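Local coordinates for protein cyanophage-like gp41-1 intein (Metagenome, PDB 6QAZ) that probably excises itself from a precursor and joins the flanking sequences by protein splicing, as a naturally split intein, at residues 3-8 with 58-63; 10-15 with 28-33; 47-52 with 101-106; 88-93 with 118-123. All blocks are in the same frame, centred on the assembly; numbering follows the deposited sequence. Where two conformers were deposited one is given.

From the N terminus, interaction 1 opens first and closes a long loop by laying 3-8 beside strand 59-63. Interaction 2 lies wholly within that loop, closing a short one where strands 10-13 and 28-31 meet. Interaction 3 starts before interaction 1 has closed and ends after it, so these two cross; interaction 3 and interaction 4 cross likewise. Strand 59-63 pairs with 45-54, which joins interactions 1 and 3 into one sheet. The segment 118-123 of interaction 4 bonds back to interaction 2 (Tyr120 with Leu30, Asn122 with Gln10) and to Glu59 of interaction 1, while interactions 2 and 3 sit on opposite sides of the chain's centre.

Interaction 1 (3-8 with 58-63); sequences GALDLK and KEIICS
Asp6 and Ile61 are joined by a nearly straight backbone bond: Asp6 N donates to Ile61 O at 2.9 Å, with 159° at the hydrogen. The second backbone bond runs the other way, Ser63 N to Ala4 O at 3.0 Å. Between them Leu5 and Cys62 form a single bridge, with their CA atoms only 4.3 Å apart. Ser63 adds a weak bond, its OG taking Ala4 N at a bent 125°; the main partner of that hydroxyl is Glu65. Ser63 OG also comes to 3.0 Å from Gly3 CA.

The Asp6 side chain is held from other directions. Its CG is anti to the backbone N (chi1 -171°), and OD2 receives Lys8 N at 3.0 Å from above the carboxylate plane, closing an Asx turn, while OD1 forms a salt bridge with Arg106. Of the side chain, it is CB that packs on Ile61, 3.8 Å from Ile61 CB.

Apolar packing completes the contact. Leu5 reaches across with one methyl, CD2, which touches Cys62 CB at 3.7 Å and Ile60 CD1 at 3.9 Å. Phe119, Ile20 and His66 also pack on this leucine. The result is a short, buried pairing of the chain's first strand with strand 59-63, just ahead of His66, consistent with the HINT fold of inteins, in which the N-terminal segment runs beside the strand that leads to a conserved histidine.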
# COMPACT_ATOMS: atom_id res chain seq x y z
N GLY A 3 -5.83 0.74 -9.13
CA GLY A 3 -4.85 -0.23 -8.67
C GLY A 3 -5.26 -0.90 -7.38
O GLY A 3 -6.39 -0.73 -6.94
N ALA A 4 -4.35 -1.64 -6.77
CA ALA A 4 -4.73 -2.63 -5.77
C ALA A 4 -3.49 -3.26 -5.15
O ALA A 4 -2.36 -3.11 -5.64
CB ALA A 4 -5.64 -3.66 -6.41
N LEU A 5 -3.72 -3.98 -4.06
CA LEU A 5 -2.70 -4.56 -3.20
C LEU A 5 -2.92 -6.07 -3.06
O LEU A 5 -4.03 -6.59 -3.10
CB LEU A 5 -2.77 -3.93 -1.81
CG LEU A 5 -2.36 -2.47 -1.75
CD1 LEU A 5 -2.61 -1.87 -0.39
CD2 LEU A 5 -0.96 -2.26 -2.14
N ASP A 6 -1.82 -6.79 -2.78
CA ASP A 6 -1.94 -8.23 -2.53
C ASP A 6 -2.89 -8.51 -1.38
O ASP A 6 -2.90 -7.78 -0.37
CB ASP A 6 -0.56 -8.80 -2.23
CG ASP A 6 -0.58 -10.30 -2.17
OD1 ASP A 6 -0.70 -10.90 -3.25
OD2 ASP A 6 -0.53 -10.85 -1.04
N LEU A 7 -3.62 -9.61 -1.48
CA LEU A 7 -4.60 -9.99 -0.44
C LEU A 7 -3.98 -10.16 0.94
O LEU A 7 -4.69 -9.93 1.93
CB LEU A 7 -5.25 -11.33 -0.78
CG LEU A 7 -6.59 -11.26 -1.51
CD1 LEU A 7 -6.38 -10.75 -2.89
CD2 LEU A 7 -7.25 -12.63 -1.52
N LYS A 8 -2.72 -10.56 1.04
CA LYS A 8 -2.09 -10.87 2.32
C LYS A 8 -1.38 -9.66 2.90
O LYS A 8 -0.78 -9.78 3.98
CB LYS A 8 -1.15 -12.04 2.17
CG LYS A 8 -1.90 -13.31 1.75
CD LYS A 8 -1.27 -14.62 1.93
CE LYS A 8 -0.67 -14.92 3.29
NZ LYS A 8 -1.58 -15.42 4.36
N LYS A 58 11.56 -4.56 4.08
CA LYS A 58 10.10 -4.53 3.97
C LYS A 58 9.69 -4.67 2.51
O LYS A 58 10.33 -4.12 1.61
CB LYS A 58 9.53 -3.26 4.58
CG LYS A 58 9.75 -3.11 6.06
CD LYS A 58 9.13 -1.86 6.57
CE LYS A 58 9.25 -1.61 8.06
NZ LYS A 58 10.64 -1.59 8.53
N GLU A 59 8.60 -5.39 2.29
CA GLU A 59 8.08 -5.66 0.94
C GLU A 59 6.61 -5.35 0.86
O GLU A 59 5.87 -5.51 1.86
CB GLU A 59 8.23 -7.16 0.59
CG GLU A 59 9.59 -7.69 0.40
CD GLU A 59 9.57 -9.23 0.30
OE1 GLU A 59 8.49 -9.85 -0.04
OE2 GLU A 59 10.61 -9.78 0.45
N ILE A 60 6.16 -5.01 -0.32
CA ILE A 60 4.73 -4.88 -0.61
C ILE A 60 4.51 -5.30 -2.05
O ILE A 60 5.36 -5.04 -2.91
CB ILE A 60 4.22 -3.46 -0.30
CG1 ILE A 60 2.76 -3.33 -0.45
CG2 ILE A 60 4.92 -2.45 -1.15
CD1 ILE A 60 2.20 -2.06 0.22
N ILE A 61 3.38 -5.91 -2.31
CA ILE A 61 2.98 -6.35 -3.66
C ILE A 61 1.76 -5.56 -4.07
O ILE A 61 0.74 -5.54 -3.36
CB ILE A 61 2.77 -7.87 -3.69
CG1 ILE A 61 4.12 -8.59 -3.52
CG2 ILE A 61 2.11 -8.29 -5.00
CD1 ILE A 61 3.98 -10.07 -3.37
N CYS A 62 1.84 -4.96 -5.25
CA CYS A 62 0.78 -4.06 -5.71
C CYS A 62 0.70 -4.08 -7.23
O CYS A 62 1.56 -4.62 -7.92
CB CYS A 62 1.03 -2.64 -5.20
SG CYS A 62 2.55 -1.89 -5.84
N SER A 63 -0.31 -3.41 -7.75
CA SER A 63 -0.46 -3.23 -9.20
C SER A 63 0.33 -2.03 -9.68
O SER A 63 0.84 -1.20 -8.89
CB SER A 63 -1.90 -3.11 -9.57
OG SER A 63 -2.45 -1.92 -9.05

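Interaction 2 (10-15 with 28-33); sequences QVQTPQ and LVLSNT
Gln12 lies side by side with Leu30, both side chains pointing the same way. Its CB rests 3.9 Å from Leu30 CB. CG stands anti to the backbone N (chi1 -165°), and the chain continues extended, which carries the amide up to the leucine's CD2 methyl: CD comes to 3.6 Å of that methyl, OE1 to 3.4 Å and NE2 to 3.8 Å. The amide thus lies against a hydrocarbon, while OE1 takes its hydrogen bond from Lys90 NZ, which reaches in from the loop after strand 86-89.

Beneath the side chains a single backbone bond joins the strands, Leu30 N to Gln12 O at 2.8 Å, the N-H arriving nearly along the C=O axis. Strands 10-13 and 28-31 run at 102° to each other, so they meet at a corner instead of pairing along their length; this suits the strongly curled, all-beta HINT fold expected of an intein. A water extends the corner by one step, accepting from Gln12 N and donating to Leu30 O.

On the buried flank, where Phe119 packs against both valines, Val11 CG2 meets Val29 CG1 at 3.8 Å. Leu28 O, buried with no hydrogen-bond partner in the model, has Thr13 CA at 3.2 Å in a CA-H...O contact. Pro14 CD sits 3.7 Å from Leu28 CB, the two side chains crossing at about a right angle, and a second water bridges Leu28 N to Gln15 OE1.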
# COMPACT_ATOMS: atom_id res chain seq x y z
N GLN A 10 -0.68 -6.71 5.17
CA GLN A 10 -1.20 -6.45 6.52
C GLN A 10 -1.36 -4.95 6.75
O GLN A 10 -0.51 -4.14 6.40
CB GLN A 10 -0.34 -7.06 7.59
CG GLN A 10 -0.47 -8.57 7.64
CD GLN A 10 0.44 -9.15 8.69
OE1 GLN A 10 1.67 -9.06 8.58
NE2 GLN A 10 -0.13 -9.69 9.76
N VAL A 11 -2.48 -4.61 7.37
CA VAL A 11 -2.78 -3.23 7.81
C VAL A 11 -3.07 -3.30 9.30
O VAL A 11 -3.47 -4.33 9.84
CB VAL A 11 -3.94 -2.64 7.01
CG1 VAL A 11 -3.58 -2.55 5.55
CG2 VAL A 11 -5.23 -3.40 7.21
N GLN A 12 -2.88 -2.18 9.98
CA GLN A 12 -3.02 -2.10 11.44
C GLN A 12 -4.39 -1.50 11.79
O GLN A 12 -4.64 -0.34 11.43
CB GLN A 12 -1.87 -1.25 11.94
CG GLN A 12 -1.69 -1.37 13.43
CD GLN A 12 -0.41 -0.75 13.91
OE1 GLN A 12 0.55 -0.51 13.17
NE2 GLN A 12 -0.40 -0.47 15.18
N THR A 13 -5.21 -2.26 12.48
CA THR A 13 -6.49 -1.76 13.01
C THR A 13 -6.32 -1.57 14.49
O THR A 13 -5.40 -2.13 15.11
CB THR A 13 -7.65 -2.69 12.68
OG1 THR A 13 -7.64 -3.81 13.57
CG2 THR A 13 -7.68 -3.11 11.24
N PRO A 14 -7.29 -0.94 15.17
CA PRO A 14 -7.24 -0.89 16.63
C PRO A 14 -7.32 -2.28 17.28
O PRO A 14 -7.03 -2.38 18.45
CB PRO A 14 -8.40 0.04 17.00
CG PRO A 14 -8.58 0.91 15.75
CD PRO A 14 -8.37 -0.07 14.62
N GLN A 15 -7.87 -3.26 16.57
CA GLN A 15 -8.01 -4.64 17.07
C GLN A 15 -6.80 -5.51 16.66
O GLN A 15 -6.82 -6.70 17.02
CB GLN A 15 -9.31 -5.22 16.53
CG GLN A 15 -10.56 -4.46 16.99
CD GLN A 15 -10.86 -3.18 16.23
OE1 GLN A 15 -10.55 -3.01 15.05
NE2 GLN A 15 -11.51 -2.26 16.94
N LEU A 28 -11.06 0.63 10.83
CA LEU A 28 -10.12 1.75 10.98
C LEU A 28 -8.70 1.23 10.72
O LEU A 28 -8.35 0.19 11.29
CB LEU A 28 -10.24 2.30 12.40
CG LEU A 28 -11.50 3.14 12.66
CD1 LEU A 28 -11.73 3.29 14.14
CD2 LEU A 28 -11.42 4.51 11.99
N VAL A 29 -7.94 1.94 9.88
CA VAL A 29 -6.57 1.52 9.53
C VAL A 29 -5.60 2.63 9.84
O VAL A 29 -5.86 3.81 9.54
CB VAL A 29 -6.47 1.03 8.09
CG1 VAL A 29 -7.24 -0.27 7.91
CG2 VAL A 29 -6.89 2.07 7.07
N LEU A 30 -4.45 2.26 10.39
CA LEU A 30 -3.48 3.25 10.87
C LEU A 30 -2.73 3.88 9.70
O LEU A 30 -2.23 3.17 8.83
CB LEU A 30 -2.49 2.59 11.82
CG LEU A 30 -1.49 3.54 12.46
CD1 LEU A 30 -2.16 4.54 13.38
CD2 LEU A 30 -0.43 2.76 13.21
N SER A 31 -2.64 5.20 9.75
CA SER A 31 -1.84 6.02 8.84
C SER A 31 -0.79 6.79 9.64
O SER A 31 -0.68 6.62 10.86
CB SER A 31 -2.75 6.98 8.10
OG SER A 31 -3.05 8.10 8.88
N ASN A 32 -0.10 7.67 8.96
CA ASN A 32 0.85 8.59 9.64
C ASN A 32 0.14 9.64 10.49
O ASN A 32 0.81 10.27 11.29
CB ASN A 32 1.76 9.27 8.60
CG ASN A 32 1.01 10.02 7.53
OD1 ASN A 32 0.03 9.53 6.99
ND2 ASN A 32 1.47 11.20 7.23
N THR A 33 -1.14 9.87 10.20
CA THR A 33 -2.05 10.83 10.86
C THR A 33 -3.17 10.10 11.57
O THR A 33 -4.26 10.46 11.41
CB THR A 33 -2.79 11.73 9.83
OG1 THR A 33 -3.48 10.80 8.99
CG2 THR A 33 -1.88 12.63 9.04
O HOH W 1 -2.48 0.30 8.60
O HOH W 2 -11.24 -1.73 12.71

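Interaction 3 (47-52 with 101-106); sequences KKSYKI and EELDER. With FLC (citrate anion), chain B.
Lys47 to Lys51 pair with Arg106 to Glu101 as antiparallel strands of the main sheet, interrupted by a beta bulge: Lys48 faces Glu105 but Tyr50 faces Glu102, so Leu103 and Asp104 together stand opposite Ser49.

Backbone bonds secure both ends, reciprocally between Lys47 and Arg106 and between Lys51 and Glu101. At the bulge Ser49 does the work. Its O accepts from Leu103 N, and its N and OG both donate to Asp104 O; the OG bond, 2.8 Å, lies in the carbonyl plane, while the N-H approaches the same oxygen from above it.

Charged groups lie on both faces. Beside Tyr50, the Lys48 chain, bent at chi2, chi3 and chi4, curls so that NZ meets Glu102 OE2 at 2.8 Å in a salt bridge, approaching head-on to the C-O bond. On the other face Arg106 grips Asp104 side-on, NE at 3.1 Å and NH2 at 2.9 Å both pointing to OD1; NH1 has a second partner in Asp6.

Apolar parts pack alongside. The Tyr50 ring and Glu102 run side by side, CE2 to CG 3.7 Å. Leu103 CD1 touches Lys51 CB at 3.9 Å.

A citrate, probably from the crystallisation liquor, lies on the side of the sheet that carries Lys51 and Arg106. Lys51 NZ donates to its OG2 at 3.0 Å, and Arg106 NH2 meets its hydroxyl OHB at 2.8 Å, close to the guanidinium plane.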
# COMPACT_ATOMS: atom_id res chain seq x y z
N LYS A 47 -4.96 -8.50 -11.69
CA LYS A 47 -4.06 -7.54 -12.35
C LYS A 47 -2.64 -8.10 -12.29
O LYS A 47 -2.29 -8.90 -11.39
CB LYS A 47 -4.09 -6.16 -11.68
CG LYS A 47 -5.44 -5.50 -11.46
CD LYS A 47 -5.34 -4.13 -10.78
CE LYS A 47 -6.54 -3.24 -11.01
NZ LYS A 47 -7.37 -3.12 -9.81
N LYS A 48 -1.79 -7.63 -13.18
CA LYS A 48 -0.36 -7.86 -13.03
C LYS A 48 0.12 -7.25 -11.73
O LYS A 48 -0.24 -6.12 -11.39
CB LYS A 48 0.42 -7.30 -14.22
CG LYS A 48 1.93 -7.59 -14.25
CD LYS A 48 2.30 -9.07 -14.16
CE LYS A 48 1.81 -9.87 -15.34
NZ LYS A 48 2.36 -9.36 -16.62
N SER A 49 0.97 -7.97 -11.02
CA SER A 49 1.48 -7.54 -9.71
C SER A 49 2.98 -7.33 -9.77
O SER A 49 3.67 -7.90 -10.62
CB SER A 49 1.09 -8.51 -8.65
OG SER A 49 1.72 -9.77 -8.77
N TYR A 50 3.46 -6.53 -8.84
CA TYR A 50 4.85 -6.10 -8.70
C TYR A 50 5.20 -6.13 -7.23
O TYR A 50 4.41 -5.75 -6.38
CB TYR A 50 5.04 -4.66 -9.19
CG TYR A 50 4.72 -4.48 -10.63
CD1 TYR A 50 3.40 -4.37 -11.06
CD2 TYR A 50 5.71 -4.42 -11.59
CE1 TYR A 50 3.06 -4.26 -12.38
CE2 TYR A 50 5.39 -4.26 -12.94
CZ TYR A 50 4.06 -4.23 -13.33
OH TYR A 50 3.68 -4.10 -14.64
N LYS A 51 6.43 -6.54 -6.93
CA LYS A 51 6.95 -6.51 -5.57
C LYS A 51 7.95 -5.38 -5.43
O LYS A 51 8.95 -5.35 -6.17
CB LYS A 51 7.61 -7.84 -5.19
CG LYS A 51 8.09 -7.90 -3.76
CD LYS A 51 8.62 -9.24 -3.37
CE LYS A 51 9.72 -9.73 -4.27
NZ LYS A 51 10.41 -10.90 -3.68
N ILE A 52 7.73 -4.53 -4.45
CA ILE A 52 8.68 -3.49 -4.06
C ILE A 52 9.38 -3.94 -2.80
O ILE A 52 8.70 -4.28 -1.83
CB ILE A 52 7.93 -2.16 -3.84
CG1 ILE A 52 7.19 -1.74 -5.10
CG2 ILE A 52 8.89 -1.10 -3.35
CD1 ILE A 52 6.29 -0.56 -4.91
N GLU A 101 10.15 -5.73 -8.72
CA GLU A 101 10.16 -7.02 -9.45
C GLU A 101 8.75 -7.27 -9.99
O GLU A 101 7.85 -7.46 -9.17
CB GLU A 101 10.64 -8.18 -8.54
CG GLU A 101 10.75 -9.54 -9.27
CD GLU A 101 11.20 -10.75 -8.46
OE1 GLU A 101 12.30 -10.67 -7.82
OE2 GLU A 101 10.49 -11.81 -8.49
N GLU A 102 8.56 -7.36 -11.30
CA GLU A 102 7.27 -7.78 -11.85
C GLU A 102 7.07 -9.25 -11.49
O GLU A 102 8.00 -10.07 -11.70
CB GLU A 102 7.21 -7.52 -13.34
CG GLU A 102 5.84 -7.80 -13.90
CD GLU A 102 5.67 -7.46 -15.36
OE1 GLU A 102 6.54 -6.78 -15.93
OE2 GLU A 102 4.66 -7.88 -15.93
N LEU A 103 5.89 -9.56 -11.03
CA LEU A 103 5.51 -10.93 -10.67
C LEU A 103 4.49 -11.39 -11.70
O LEU A 103 4.75 -11.29 -12.90
CB LEU A 103 5.03 -10.97 -9.21
CG LEU A 103 6.01 -10.48 -8.16
CD1 LEU A 103 5.37 -10.62 -6.80
CD2 LEU A 103 7.32 -11.27 -8.18
N ASP A 104 3.41 -11.95 -11.24
CA ASP A 104 2.40 -12.63 -12.04
C ASP A 104 1.07 -11.88 -11.96
O ASP A 104 0.90 -10.95 -11.16
CB ASP A 104 2.27 -14.07 -11.53
CG ASP A 104 2.13 -14.22 -10.02
OD1 ASP A 104 2.03 -13.24 -9.30
OD2 ASP A 104 2.16 -15.40 -9.58
N GLU A 105 0.11 -12.30 -12.75
CA GLU A 105 -1.27 -11.85 -12.59
C GLU A 105 -1.85 -12.54 -11.37
O GLU A 105 -1.72 -13.76 -11.24
CB GLU A 105 -2.06 -12.23 -13.83
CG GLU A 105 -1.70 -11.36 -15.00
CD GLU A 105 -2.90 -10.76 -15.69
OE1 GLU A 105 -3.68 -10.05 -15.00
OE2 GLU A 105 -3.07 -11.02 -16.90
N ARG A 106 -2.52 -11.78 -10.52
CA ARG A 106 -3.15 -12.38 -9.34
C ARG A 106 -4.30 -11.49 -8.89
O ARG A 106 -4.43 -10.33 -9.30
CB ARG A 106 -2.12 -12.54 -8.25
CG ARG A 106 -1.60 -11.23 -7.71
CD ARG A 106 -0.66 -11.38 -6.53
NE ARG A 106 0.54 -12.07 -6.89
CZ ARG A 106 1.46 -12.49 -6.04
NH1 ARG A 106 1.33 -12.28 -4.74
NH2 ARG A 106 2.57 -13.03 -6.49
CAC FLC B . 4.39 -15.44 -6.99
CA FLC B . 5.01 -15.89 -5.67
CB FLC B . 5.63 -14.76 -4.86
CBC FLC B . 5.96 -15.33 -3.46
CG FLC B . 6.93 -14.29 -5.52
CGC FLC B . 7.68 -13.23 -4.75
OA1 FLC B . 3.30 -15.91 -7.27
OA2 FLC B . 5.00 -14.59 -7.70
OB1 FLC B . 5.17 -15.03 -2.52
OB2 FLC B . 6.98 -16.06 -3.36
OG1 FLC B . 7.02 -12.56 -3.92
OG2 FLC B . 8.86 -13.01 -5.06
OHB FLC B . 4.71 -13.69 -4.77
O HOH W 3 12.17 -11.83 -5.28

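Interaction 4 (88-93 with 118-123); sequences YVKEMM and LFYAND
Tyr120 and Glu91 are brought together by a pair of torsions: the tyrosine CG is anti to its carbonyl carbon (chi1 -74°), and the glutamate, with CG anti to the backbone N, bends at chi2 (56°). Tyr120 OH then donates to Glu91 OE2 at 2.6 Å. The carboxylate oxygen lies at the ring edge, near its plane, yet the hydroxyl meets it from above the carboxylate plane, the two flat groups standing 81° apart. The same OH takes a weak bond from Met92 N at 3.3 Å.

Lys90 supplies the lid. Its CB sits over one ring face, 3.9 Å from the centroid, a CH-pi contact shifted toward the rim, and its extended chain runs on toward Gln12 OE1.

The ring lies against a tight hairpin turn, with a cis peptide before Glu91 and a G1 beta bulge where Met92 and Met93 face Val89. This turn falls where the two halves of the naturally split gp41-1 intein are thought to meet.

Further along, Lys90 N donates to Asp123 O at 2.9 Å. Val89 CA makes a CA-H...O contact of 3.3 Å with Asp123 O. Val89 CB lies 3.5 Å from Asp123 O.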
# COMPACT_ATOMS: atom_id res chain seq x y z
N TYR A 88 8.23 5.97 2.62
CA TYR A 88 8.16 6.16 4.07
C TYR A 88 7.76 4.87 4.73
O TYR A 88 6.83 4.20 4.28
CB TYR A 88 7.14 7.25 4.40
CG TYR A 88 7.47 8.61 3.86
CD1 TYR A 88 8.32 9.46 4.55
CD2 TYR A 88 6.96 9.05 2.65
CE1 TYR A 88 8.62 10.72 4.04
CE2 TYR A 88 7.25 10.29 2.13
CZ TYR A 88 8.09 11.14 2.83
OH TYR A 88 8.41 12.35 2.27
N VAL A 89 8.43 4.55 5.84
CA VAL A 89 8.07 3.38 6.66
C VAL A 89 7.63 3.89 8.01
O VAL A 89 7.85 5.03 8.38
CB VAL A 89 9.20 2.36 6.77
CG1 VAL A 89 9.59 1.87 5.40
CG2 VAL A 89 10.38 2.86 7.58
N LYS A 90 7.00 3.04 8.78
CA LYS A 90 6.48 3.50 10.07
C LYS A 90 7.67 3.93 10.91
O LYS A 90 8.64 3.21 10.99
CB LYS A 90 5.58 2.46 10.72
CG LYS A 90 4.78 2.96 11.90
CD LYS A 90 3.79 1.91 12.44
CE LYS A 90 3.33 2.23 13.85
NZ LYS A 90 2.66 1.07 14.46
N GLU A 91 7.67 5.07 11.61
CA GLU A 91 6.90 6.29 11.50
C GLU A 91 7.69 7.37 10.74
O GLU A 91 8.63 8.07 11.27
CB GLU A 91 6.60 6.88 12.87
CG GLU A 91 5.40 7.80 12.88
CD GLU A 91 4.13 7.13 12.36
OE1 GLU A 91 3.74 6.11 12.90
OE2 GLU A 91 3.60 7.61 11.40
N MET A 92 7.21 7.60 9.55
CA MET A 92 7.70 8.56 8.55
C MET A 92 9.22 8.53 8.42
O MET A 92 9.80 9.57 8.24
CB MET A 92 7.17 9.94 8.90
CG MET A 92 5.66 10.03 8.78
SD MET A 92 5.11 9.65 7.15
CE MET A 92 5.59 11.08 6.19
N MET A 93 9.82 7.35 8.38
CA MET A 93 11.27 7.21 8.13
C MET A 93 11.51 6.91 6.64
O MET A 93 10.86 6.01 6.16
CB MET A 93 11.89 6.08 8.97
CG MET A 93 11.72 6.29 10.45
SD MET A 93 12.59 7.75 11.09
CE MET A 93 14.28 7.17 10.97
N LEU A 118 -4.24 7.68 3.25
CA LEU A 118 -3.05 6.84 3.40
C LEU A 118 -3.28 5.77 4.48
O LEU A 118 -4.14 5.92 5.37
CB LEU A 118 -1.82 7.68 3.78
CG LEU A 118 -1.54 8.90 2.91
CD1 LEU A 118 -0.27 9.59 3.37
CD2 LEU A 118 -1.47 8.54 1.44
N PHE A 119 -2.45 4.75 4.45
CA PHE A 119 -2.37 3.79 5.54
C PHE A 119 -1.05 3.05 5.44
O PHE A 119 -0.47 2.92 4.35
CB PHE A 119 -3.56 2.81 5.58
CG PHE A 119 -3.83 2.03 4.32
CD1 PHE A 119 -3.21 0.84 4.04
CD2 PHE A 119 -4.77 2.48 3.44
CE1 PHE A 119 -3.51 0.12 2.90
CE2 PHE A 119 -5.09 1.74 2.32
CZ PHE A 119 -4.42 0.58 2.02
N TYR A 120 -0.58 2.54 6.56
CA TYR A 120 0.59 1.66 6.55
C TYR A 120 0.19 0.26 6.11
O TYR A 120 -0.77 -0.34 6.62
CB TYR A 120 1.22 1.61 7.95
CG TYR A 120 1.97 2.88 8.33
CD1 TYR A 120 3.14 3.22 7.69
CD2 TYR A 120 1.50 3.76 9.30
CE1 TYR A 120 3.86 4.37 7.99
CE2 TYR A 120 2.23 4.92 9.62
CZ TYR A 120 3.40 5.22 8.95
OH TYR A 120 4.17 6.34 9.23
N ALA A 121 0.95 -0.28 5.18
CA ALA A 121 0.71 -1.60 4.57
C ALA A 121 2.03 -2.34 4.67
O ALA A 121 3.03 -1.89 4.10
CB ALA A 121 0.26 -1.41 3.14
N ASN A 122 2.07 -3.41 5.45
CA ASN A 122 3.38 -4.05 5.78
C ASN A 122 4.37 -3.01 6.32
O ASN A 122 5.57 -3.09 6.05
CB ASN A 122 3.95 -4.80 4.61
CG ASN A 122 3.04 -5.87 4.09
OD1 ASN A 122 2.16 -6.38 4.78
ND2 ASN A 122 3.26 -6.26 2.87
N ASP A 123 3.87 -2.03 7.07
CA ASP A 123 4.70 -0.99 7.71
C ASP A 123 5.28 0.00 6.69
O ASP A 123 6.13 0.80 7.07
CB ASP A 123 5.77 -1.55 8.62
CG ASP A 123 5.24 -2.28 9.80
OD1 ASP A 123 4.26 -1.82 10.36
OD2 ASP A 123 5.86 -3.28 10.21